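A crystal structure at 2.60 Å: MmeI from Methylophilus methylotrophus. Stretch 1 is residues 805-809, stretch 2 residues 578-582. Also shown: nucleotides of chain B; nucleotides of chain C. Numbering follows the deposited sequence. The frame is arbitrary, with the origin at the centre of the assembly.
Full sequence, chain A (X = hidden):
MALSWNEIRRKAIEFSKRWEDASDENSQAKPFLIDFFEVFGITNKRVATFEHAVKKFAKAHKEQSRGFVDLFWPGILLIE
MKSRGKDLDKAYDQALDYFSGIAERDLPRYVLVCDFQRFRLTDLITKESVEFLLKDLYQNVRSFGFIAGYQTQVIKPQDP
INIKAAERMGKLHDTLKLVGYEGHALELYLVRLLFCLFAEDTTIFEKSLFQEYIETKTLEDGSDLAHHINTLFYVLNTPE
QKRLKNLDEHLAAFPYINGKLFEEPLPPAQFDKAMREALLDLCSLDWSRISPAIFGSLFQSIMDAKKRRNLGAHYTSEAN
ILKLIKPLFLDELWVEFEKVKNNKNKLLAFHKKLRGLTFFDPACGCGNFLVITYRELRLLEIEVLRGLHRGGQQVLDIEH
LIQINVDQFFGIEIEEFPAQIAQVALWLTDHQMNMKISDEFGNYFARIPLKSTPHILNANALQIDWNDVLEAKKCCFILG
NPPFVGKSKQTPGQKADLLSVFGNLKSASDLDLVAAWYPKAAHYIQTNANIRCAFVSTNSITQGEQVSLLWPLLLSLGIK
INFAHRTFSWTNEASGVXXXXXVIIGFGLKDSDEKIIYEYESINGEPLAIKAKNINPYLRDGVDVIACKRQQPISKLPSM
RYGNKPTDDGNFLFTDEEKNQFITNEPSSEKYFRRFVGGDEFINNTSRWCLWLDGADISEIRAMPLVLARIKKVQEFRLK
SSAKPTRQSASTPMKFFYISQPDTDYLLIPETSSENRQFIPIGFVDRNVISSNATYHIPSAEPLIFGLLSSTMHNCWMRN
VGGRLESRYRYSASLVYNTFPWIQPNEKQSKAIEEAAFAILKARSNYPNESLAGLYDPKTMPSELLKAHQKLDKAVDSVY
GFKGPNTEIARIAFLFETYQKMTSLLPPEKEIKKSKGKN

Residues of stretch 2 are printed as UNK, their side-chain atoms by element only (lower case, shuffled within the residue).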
# COMPACT_ATOMS: atom_id res chain seq x y z
N LEU A 805 -12.62 3.28 -1.47
CA LEU A 805 -12.24 1.87 -1.49
C LEU A 805 -11.39 1.65 -2.74
O LEU A 805 -11.94 1.61 -3.85
CB LEU A 805 -13.47 0.97 -1.50
CG LEU A 805 -13.31 -0.50 -1.10
CD1 LEU A 805 -14.67 -1.19 -1.21
CD2 LEU A 805 -12.28 -1.25 -1.91
N GLU A 806 -10.09 1.41 -2.56
CA GLU A 806 -9.11 1.65 -3.61
C GLU A 806 -9.41 3.05 -4.13
O GLU A 806 -8.93 4.04 -3.58
CB GLU A 806 -9.16 0.61 -4.75
CG GLU A 806 -8.29 -0.65 -4.54
CD GLU A 806 -8.14 -1.55 -5.79
OE1 GLU A 806 -9.04 -1.57 -6.67
OE2 GLU A 806 -7.09 -2.25 -5.88
N SER A 807 -10.27 3.15 -5.14
CA SER A 807 -10.62 4.44 -5.72
C SER A 807 -12.11 4.66 -5.91
O SER A 807 -12.50 5.78 -6.26
CB SER A 807 -9.89 4.62 -7.06
OG SER A 807 -8.54 5.09 -6.87
N ARG A 808 -12.96 3.65 -5.69
CA ARG A 808 -14.39 3.88 -5.84
C ARG A 808 -14.85 4.91 -4.80
O ARG A 808 -14.28 5.02 -3.72
CB ARG A 808 -15.21 2.60 -5.67
CG ARG A 808 -14.49 1.36 -5.94
CD ARG A 808 -14.44 0.98 -7.37
NE ARG A 808 -13.31 0.08 -7.51
CZ ARG A 808 -12.07 0.49 -7.72
NH1 ARG A 808 -11.83 1.80 -7.84
NH2 ARG A 808 -11.08 -0.39 -7.81
N TYR A 809 -15.87 5.69 -5.17
CA TYR A 809 -16.48 6.56 -4.19
C TYR A 809 -16.88 5.72 -2.98
O TYR A 809 -17.32 4.58 -3.12
CB TYR A 809 -17.72 7.25 -4.77
CG TYR A 809 -17.48 8.01 -6.05
CD1 TYR A 809 -16.25 8.60 -6.31
CD2 TYR A 809 -18.50 8.14 -7.00
CE1 TYR A 809 -16.02 9.29 -7.48
CE2 TYR A 809 -18.28 8.84 -8.17
CZ TYR A 809 -17.04 9.42 -8.41
OH TYR A 809 -16.80 10.12 -9.58
N UNK A 578 -0.77 -7.68 -4.76
CA UNK A 578 -1.80 -7.11 -3.90
C UNK A 578 -2.68 -6.13 -4.67
O UNK A 578 -2.29 -5.57 -5.69
c UNK A 578 -1.18 -6.42 -2.68
N UNK A 579 -3.89 -5.94 -4.16
CA UNK A 579 -4.90 -5.08 -4.77
C UNK A 579 -5.09 -3.88 -3.85
O UNK A 579 -5.88 -3.92 -2.91
c UNK A 579 -6.19 -5.82 -4.98
N UNK A 580 -4.33 -2.83 -4.11
CA UNK A 580 -4.37 -1.62 -3.30
C UNK A 580 -3.95 -0.47 -4.21
O UNK A 580 -3.25 -0.68 -5.21
c UNK A 580 -3.48 -1.76 -2.04
c UNK A 580 -3.50 -0.52 -1.15
c UNK A 580 -2.06 -2.14 -2.42
N UNK A 581 -4.43 0.73 -3.90
CA UNK A 581 -4.07 1.95 -4.60
C UNK A 581 -3.18 2.79 -3.69
O UNK A 581 -3.42 2.86 -2.48
c UNK A 581 -7.44 2.15 -7.90
c UNK A 581 -5.33 2.74 -5.00
n UNK A 581 -6.76 1.02 -7.93
c UNK A 581 -6.03 2.18 -6.21
n UNK A 581 -7.03 2.87 -6.87
c UNK A 581 -5.87 1.02 -6.88
N UNK A 582 -2.18 3.46 -4.27
CA UNK A 582 -1.07 4.04 -3.52
C UNK A 582 -0.90 5.54 -3.74
O UNK A 582 -1.44 6.13 -4.68
c UNK A 582 0.25 3.37 -3.89
s UNK A 582 0.24 1.70 -3.36
P DC B 8 -4.79 -7.35 -0.50
OP1 DC B 8 -4.38 -8.37 0.47
OP2 DC B 8 -4.40 -7.55 -1.91
O5' DC B 8 -6.37 -7.13 -0.44
C5' DC B 8 -6.96 -6.26 0.52
C4' DC B 8 -8.41 -6.63 0.73
O4' DC B 8 -9.28 -5.69 0.04
C3' DC B 8 -8.80 -8.02 0.21
O3' DC B 8 -9.76 -8.59 1.10
C2' DC B 8 -9.40 -7.70 -1.16
C1' DC B 8 -10.12 -6.38 -0.87
N1 DC B 8 -10.31 -5.50 -2.08
C2 DC B 8 -11.60 -5.19 -2.54
O2 DC B 8 -12.58 -5.65 -1.95
N3 DC B 8 -11.75 -4.40 -3.62
C4 DC B 8 -10.67 -3.91 -4.23
N4 DC B 8 -10.86 -3.12 -5.29
C5 DC B 8 -9.34 -4.20 -3.78
C6 DC B 8 -9.21 -4.99 -2.71
P DG C 6 -21.13 -0.62 -8.83
OP1 DG C 6 -22.00 -1.44 -9.71
OP2 DG C 6 -21.08 0.87 -8.98
O5' DG C 6 -21.35 -0.87 -7.25
C5' DG C 6 -22.28 -1.79 -6.79
C4' DG C 6 -21.67 -2.71 -5.74
O4' DG C 6 -20.30 -3.03 -6.05
C3' DG C 6 -21.69 -2.22 -4.29
O3' DG C 6 -22.17 -3.27 -3.54
C2' DG C 6 -20.22 -1.97 -3.97
C1' DG C 6 -19.54 -3.00 -4.86
N9 DG C 6 -18.20 -2.61 -5.27
C8 DG C 6 -17.90 -1.69 -6.24
N7 DG C 6 -16.63 -1.53 -6.43
C5 DG C 6 -16.04 -2.41 -5.52
C6 DG C 6 -14.68 -2.67 -5.28
O6 DG C 6 -13.70 -2.17 -5.83
N1 DG C 6 -14.50 -3.62 -4.28
C2 DG C 6 -15.52 -4.25 -3.61
N2 DG C 6 -15.14 -5.15 -2.68
N3 DG C 6 -16.81 -4.02 -3.83
C4 DG C 6 -16.99 -3.08 -4.79
P DA B 7 -6.20 -4.29 4.09
OP1 DA B 7 -5.95 -5.72 4.45
OP2 DA B 7 -5.80 -3.23 5.04
O5' DA B 7 -5.59 -4.04 2.65
C5' DA B 7 -4.35 -3.49 2.47
C4' DA B 7 -3.84 -3.99 1.16
O4' DA B 7 -2.55 -3.45 0.89
C3' DA B 7 -3.71 -5.50 1.07
O3' DA B 7 -4.18 -5.88 -0.20
C2' DA B 7 -2.20 -5.73 1.21
C1' DA B 7 -1.63 -4.47 0.59
N9 DA B 7 -0.37 -4.01 1.15
C8 DA B 7 -0.02 -3.99 2.46
N7 DA B 7 1.14 -3.45 2.69
C5 DA B 7 1.58 -3.06 1.43
C6 DA B 7 2.76 -2.41 0.99
N6 DA B 7 3.75 -2.03 1.80
N1 DA B 7 2.89 -2.17 -0.33
C2 DA B 7 1.90 -2.55 -1.14
N3 DA B 7 0.75 -3.16 -0.84
C4 DA B 7 0.66 -3.39 0.48

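Position 578 has one side-chain carbon and nothing beyond it. That carbon touches nothing on stretch 1. It lies instead against the sugar of DA7 of chain B, with CB 3.8 Å from C1' of that nucleotide. A single carbon means alanine, so this is Ala578.

Position 579 also has one side-chain carbon. Its CB is 3.8 Å from Glu806 OE2, and its backbone C is closer to the same oxygen, at 3.3 Å. The backbone N of position 579 donates a hydrogen bond to OP2 of DC8 of chain B, at 2.8 Å. The lone carbon again identifies alanine: Ala579.

Position 580 has three side-chain carbons, one of them carrying the other two. This is a branch at CB, and CB points away from stretch 1. The contact with stretch 1 is made by the backbone: N is 3.3 Å from Glu806 OE2, but the angle is too poor for a hydrogen bond. Three carbons branched at CB make valine, so this is Val580. Its CG1 sits 3.4 Å from N3 of DA7 of chain B.

Position 581 has one carbon leading to a five-membered ring of three carbons and two nitrogens. CB points toward stretch 1. One ring nitrogen is 2.7 Å from Ser807 OG, which lies at the ring edge. Glu806 CB stands over the ring face, 3.7 Å from the centroid and 7° off the normal. An imidazole ring means histidine: His581. The nitrogen facing Ser807 is ND1, and the ring carbon CD2 is 3.6 Å from Glu806 CD.

Position 582 has one carbon followed by one sulfur. It makes no contact with stretch 1. A sulfur directly on CB identifies cysteine, Cys582.

The contact works mainly through His581. Its ring packs flat under the aliphatic part of Glu806 in a CH-pi contact. Its edge is held by the hydrogen bond between His581 ND1 and Ser807 OG, in which either atom could be the donor. The Glu806 carboxylate is also tied within its own stretch, where Glu806 OE1 forms a salt bridge with Arg808 NH2 at 2.6 Å. The same OE1 accepts a hydrogen bond from N4 of DC8 of chain B, at 2.8 Å. Arg808 NE in turn donates to O6 of DG6 of chain C, at 2.8 Å. Stretch 2 thus packs against a glutamate that reads a cytosine base, while Ala579 holds the phosphate of that same nucleotide.

Stretch 2 (578-582) AAVHC
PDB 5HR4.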